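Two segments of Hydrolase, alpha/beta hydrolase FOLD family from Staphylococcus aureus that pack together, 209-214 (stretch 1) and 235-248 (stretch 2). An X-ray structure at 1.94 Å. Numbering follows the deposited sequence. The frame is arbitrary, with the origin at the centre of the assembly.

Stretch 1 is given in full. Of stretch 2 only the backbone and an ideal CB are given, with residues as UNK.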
# COMPACT_ATOMS: atom_id res chain seq x y z
N PRO A 209 -14.66 1.94 9.96
CA PRO A 209 -14.87 0.71 9.21
C PRO A 209 -13.63 0.36 8.39
O PRO A 209 -13.07 1.22 7.71
CB PRO A 209 -16.05 1.06 8.30
CG PRO A 209 -16.83 2.12 9.12
CD PRO A 209 -15.77 2.89 9.84
N THR A 210 -13.21 -0.90 8.46
CA THR A 210 -11.96 -1.35 7.82
C THR A 210 -12.24 -2.59 6.98
O THR A 210 -12.86 -3.56 7.46
CB THR A 210 -10.87 -1.63 8.87
OG1 THR A 210 -10.58 -0.42 9.58
CG2 THR A 210 -9.56 -2.13 8.23
N LEU A 211 -11.83 -2.55 5.71
CA LEU A 211 -11.90 -3.73 4.85
C LEU A 211 -10.48 -4.28 4.73
O LEU A 211 -9.58 -3.56 4.40
CB LEU A 211 -12.42 -3.39 3.46
CG LEU A 211 -12.45 -4.53 2.42
CD1 LEU A 211 -13.49 -5.64 2.79
CD2 LEU A 211 -12.74 -3.97 1.03
N ILE A 212 -10.31 -5.57 5.01
CA ILE A 212 -9.01 -6.23 4.87
C ILE A 212 -9.08 -7.29 3.78
O ILE A 212 -9.98 -8.13 3.77
CB ILE A 212 -8.54 -6.83 6.21
CG1 ILE A 212 -8.39 -5.73 7.27
CG2 ILE A 212 -7.26 -7.63 6.02
CD1 ILE A 212 -8.54 -6.18 8.73
N LEU A 213 -8.14 -7.22 2.84
CA LEU A 213 -8.09 -8.13 1.71
C LEU A 213 -6.77 -8.87 1.74
O LEU A 213 -5.72 -8.27 1.99
CB LEU A 213 -8.25 -7.38 0.38
CG LEU A 213 -9.46 -6.45 0.24
CD1 LEU A 213 -9.41 -5.68 -1.06
CD2 LEU A 213 -10.77 -7.20 0.34
N ALA A 214 -6.83 -10.18 1.51
CA ALA A 214 -5.62 -10.99 1.34
C ALA A 214 -5.89 -11.97 0.20
O ALA A 214 -7.04 -12.30 -0.07
CB ALA A 214 -5.27 -11.73 2.63
N UNK A 235 -13.99 -4.31 11.47
CA UNK A 235 -13.23 -4.77 10.29
C UNK A 235 -14.00 -5.88 9.57
O UNK A 235 -14.76 -6.61 10.20
CB UNK A 235 -11.84 -5.27 10.70
N UNK A 236 -13.82 -6.00 8.26
CA UNK A 236 -14.27 -7.17 7.50
C UNK A 236 -13.05 -7.70 6.79
O UNK A 236 -12.33 -6.91 6.16
CB UNK A 236 -15.39 -6.83 6.52
N UNK A 237 -12.81 -9.00 6.88
CA UNK A 237 -11.70 -9.63 6.15
C UNK A 237 -12.24 -10.45 4.99
O UNK A 237 -13.07 -11.34 5.18
CB UNK A 237 -10.87 -10.51 7.08
N UNK A 238 -11.77 -10.16 3.78
CA UNK A 238 -12.18 -10.93 2.62
C UNK A 238 -10.98 -11.56 1.96
O UNK A 238 -10.01 -10.88 1.58
CB UNK A 238 -12.94 -10.05 1.62
N UNK A 239 -11.06 -12.87 1.84
CA UNK A 239 -10.08 -13.69 1.15
C UNK A 239 -10.45 -13.76 -0.31
O UNK A 239 -11.58 -14.11 -0.65
CB UNK A 239 -9.99 -15.09 1.76
N UNK A 240 -9.51 -13.43 -1.18
CA UNK A 240 -9.78 -13.43 -2.60
C UNK A 240 -9.22 -14.70 -3.23
O UNK A 240 -8.00 -14.90 -3.26
CB UNK A 240 -9.19 -12.19 -3.26
N UNK A 241 -10.14 -15.54 -3.71
CA UNK A 241 -9.82 -16.82 -4.36
C UNK A 241 -8.76 -16.71 -5.43
O UNK A 241 -8.76 -15.77 -6.21
CB UNK A 241 -11.08 -17.42 -4.98
N UNK A 242 -7.89 -17.70 -5.49
CA UNK A 242 -6.99 -17.90 -6.63
C UNK A 242 -6.10 -16.70 -6.97
O UNK A 242 -5.69 -16.55 -8.12
CB UNK A 242 -7.82 -18.26 -7.86
N UNK A 243 -5.79 -15.87 -5.97
CA UNK A 243 -4.84 -14.77 -6.15
C UNK A 243 -3.74 -14.82 -5.11
O UNK A 243 -3.93 -15.34 -4.03
CB UNK A 243 -5.56 -13.42 -6.08
N UNK A 244 -2.59 -14.23 -5.46
CA UNK A 244 -1.50 -14.06 -4.51
C UNK A 244 -1.49 -12.68 -3.88
O UNK A 244 -2.54 -12.13 -3.51
CB UNK A 244 -0.16 -14.32 -5.20
N UNK A 245 -0.30 -12.13 -3.76
CA UNK A 245 -0.10 -10.92 -2.97
C UNK A 245 -0.76 -9.69 -3.60
O UNK A 245 -1.48 -8.94 -2.92
CB UNK A 245 1.40 -10.66 -2.79
N UNK A 246 -0.53 -9.48 -4.89
CA UNK A 246 -1.04 -8.28 -5.58
C UNK A 246 -2.40 -8.59 -6.21
O UNK A 246 -2.54 -8.70 -7.44
CB UNK A 246 -0.05 -7.80 -6.65
N UNK A 247 -3.40 -8.70 -5.34
CA UNK A 247 -4.77 -9.00 -5.74
C UNK A 247 -5.29 -8.01 -6.79
O UNK A 247 -5.88 -8.43 -7.79
CB UNK A 247 -5.68 -8.99 -4.51
N UNK A 248 -5.06 -6.71 -6.58
CA UNK A 248 -5.62 -5.69 -7.49
C UNK A 248 -5.14 -5.83 -8.92
O UNK A 248 -5.70 -5.24 -9.86
CB UNK A 248 -5.27 -4.29 -6.99

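Residues 235–240 run parallel to strand 210–214, their N-to-C directions 19° apart, and all five hydrogen bonds between the stretches are backbone to backbone. In the extended strand, the CA-to-CB bonds from 235 to 239 alternate between the two faces of the sheet.

At position 235 the CB lies on the same face as T210 and I212. The extended backbone would accept a small polar or a beta-branched residue. It is S235, whose CB packs 4.0 Å from CD1 of I212; its hydroxyl is hydrogen-bonded elsewhere in the structure.

Position 236 turns to the L211 face, its ideal CB 4.4 Å from CD1 of L211. No charge is offered here, so an aliphatic residue or a long chain with an apolar stem would fit. K236 is the deposited residue; its CB lies 4.2 Å from CD1 of L211, while the end of the chain leads away. Both its N and its O bond to stretch 1: K236 N donates to T210 O, and I212 N to K236 O, each at 2.7 Å.

Position 237 returns to the face of I212, whose O lies 4.2 Å from the ideal CB. Valine, cysteine, threonine or a larger apolar group would all be plausible. C237 places SG 4.3 Å from CG2 of I212, a loose apolar contact.

Position 238 faces L211 and L213, with the ideal CB 3.8 Å from CD2 of L213. These methyls favour aliphatic carbon near the backbone, whatever the chain carries at its tip. K238 meets this with its stem: CG is 3.9 Å from CD1 of L211. In the backbone, K238 N donates to I212 O at 2.7 Å, and A214 N to K238 O at a longer 3.3 Å.

At position 239 CB lies on the A214 face; apolar or beta-branched chains would suit, with no single choice forced. L239 bends its end back, CD2 lying 3.9 Å from A214 O.

At position 240 CA-to-CB points sideways, and a branched aliphatic chain could reach back to L213. I240 does so, CD1 lying 4.3 Å from CD2 of L213, while I240 N closes the ladder on A214 O at 2.9 Å.

Positions 241 and 242 swing clear in a type II turn. Position 241 could take proline or a small polar residue, and is S241; the positive phi at 242 favours glycine or asparagine, but it is A242. At 243 a short hydroxyl could tie the turn together: T243 OG1 donates to I240 O at 2.9 Å.

Position 244, with phi/psi of -96/-138°, most readily takes glycine, and is G244. Stretch 1 leaves 245 and 248 open; they hold H245 and H248. Position 246 precedes a helix, favouring Ser, Thr, Asp or Asn; it is T246, whose side chain makes no capping bond.

At position 247 CA-to-CB points toward stretch 1, but the ideal CB remains beyond 5.5 Å, so a medium to long apolar chain, such as leucine, isoleucine or methionine, could bridge the gap. I247 does, CD1 approaching C of A214 to 3.4 Å and CB of L213 to 3.9 Å.

Stretch 2 235-248: SKCKLISATGHTIH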
# COMPACT_ATOMS: atom_id res chain seq x y z
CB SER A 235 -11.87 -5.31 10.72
OG SER A 235 -12.04 -6.42 11.59
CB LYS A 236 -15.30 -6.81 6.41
CG LYS A 236 -16.45 -5.94 6.84
CD LYS A 236 -17.64 -6.74 7.29
CE LYS A 236 -18.84 -5.81 7.48
NZ LYS A 236 -19.50 -6.06 8.79
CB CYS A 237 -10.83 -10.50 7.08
SG CYS A 237 -9.41 -11.34 6.28
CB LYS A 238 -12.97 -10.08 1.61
CG LYS A 238 -14.21 -9.46 2.23
CD LYS A 238 -15.47 -9.80 1.46
CE LYS A 238 -16.72 -9.35 2.23
NZ LYS A 238 -16.72 -7.88 2.50
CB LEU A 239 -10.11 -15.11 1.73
CG LEU A 239 -9.08 -15.38 2.81
CD1 LEU A 239 -9.39 -16.64 3.62
CD2 LEU A 239 -7.74 -15.49 2.12
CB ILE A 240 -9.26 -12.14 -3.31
CG1 ILE A 240 -9.60 -10.87 -2.49
CG2 ILE A 240 -9.79 -12.05 -4.74
CD1 ILE A 240 -11.10 -10.59 -2.30
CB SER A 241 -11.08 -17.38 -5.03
OG SER A 241 -12.09 -17.62 -4.07
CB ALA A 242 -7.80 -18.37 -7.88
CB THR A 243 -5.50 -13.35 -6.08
OG1 THR A 243 -6.22 -13.21 -4.85
CG2 THR A 243 -6.43 -13.12 -7.25
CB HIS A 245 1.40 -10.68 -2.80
CG HIS A 245 1.73 -9.73 -1.70
ND1 HIS A 245 1.51 -10.02 -0.37
CD2 HIS A 245 2.29 -8.50 -1.73
CE1 HIS A 245 1.91 -9.00 0.37
NE2 HIS A 245 2.41 -8.07 -0.43
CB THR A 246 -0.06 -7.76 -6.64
OG1 THR A 246 1.28 -7.90 -6.17
CG2 THR A 246 -0.34 -6.29 -6.96
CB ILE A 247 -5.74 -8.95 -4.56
CG1 ILE A 247 -5.22 -9.73 -3.35
CG2 ILE A 247 -7.13 -9.48 -5.01
CD1 ILE A 247 -5.97 -9.38 -2.05
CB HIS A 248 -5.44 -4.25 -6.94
CG HIS A 248 -4.03 -3.75 -6.90
ND1 HIS A 248 -3.28 -3.72 -5.75
CD2 HIS A 248 -3.26 -3.19 -7.87
CE1 HIS A 248 -2.09 -3.21 -6.01
NE2 HIS A 248 -2.06 -2.87 -7.29
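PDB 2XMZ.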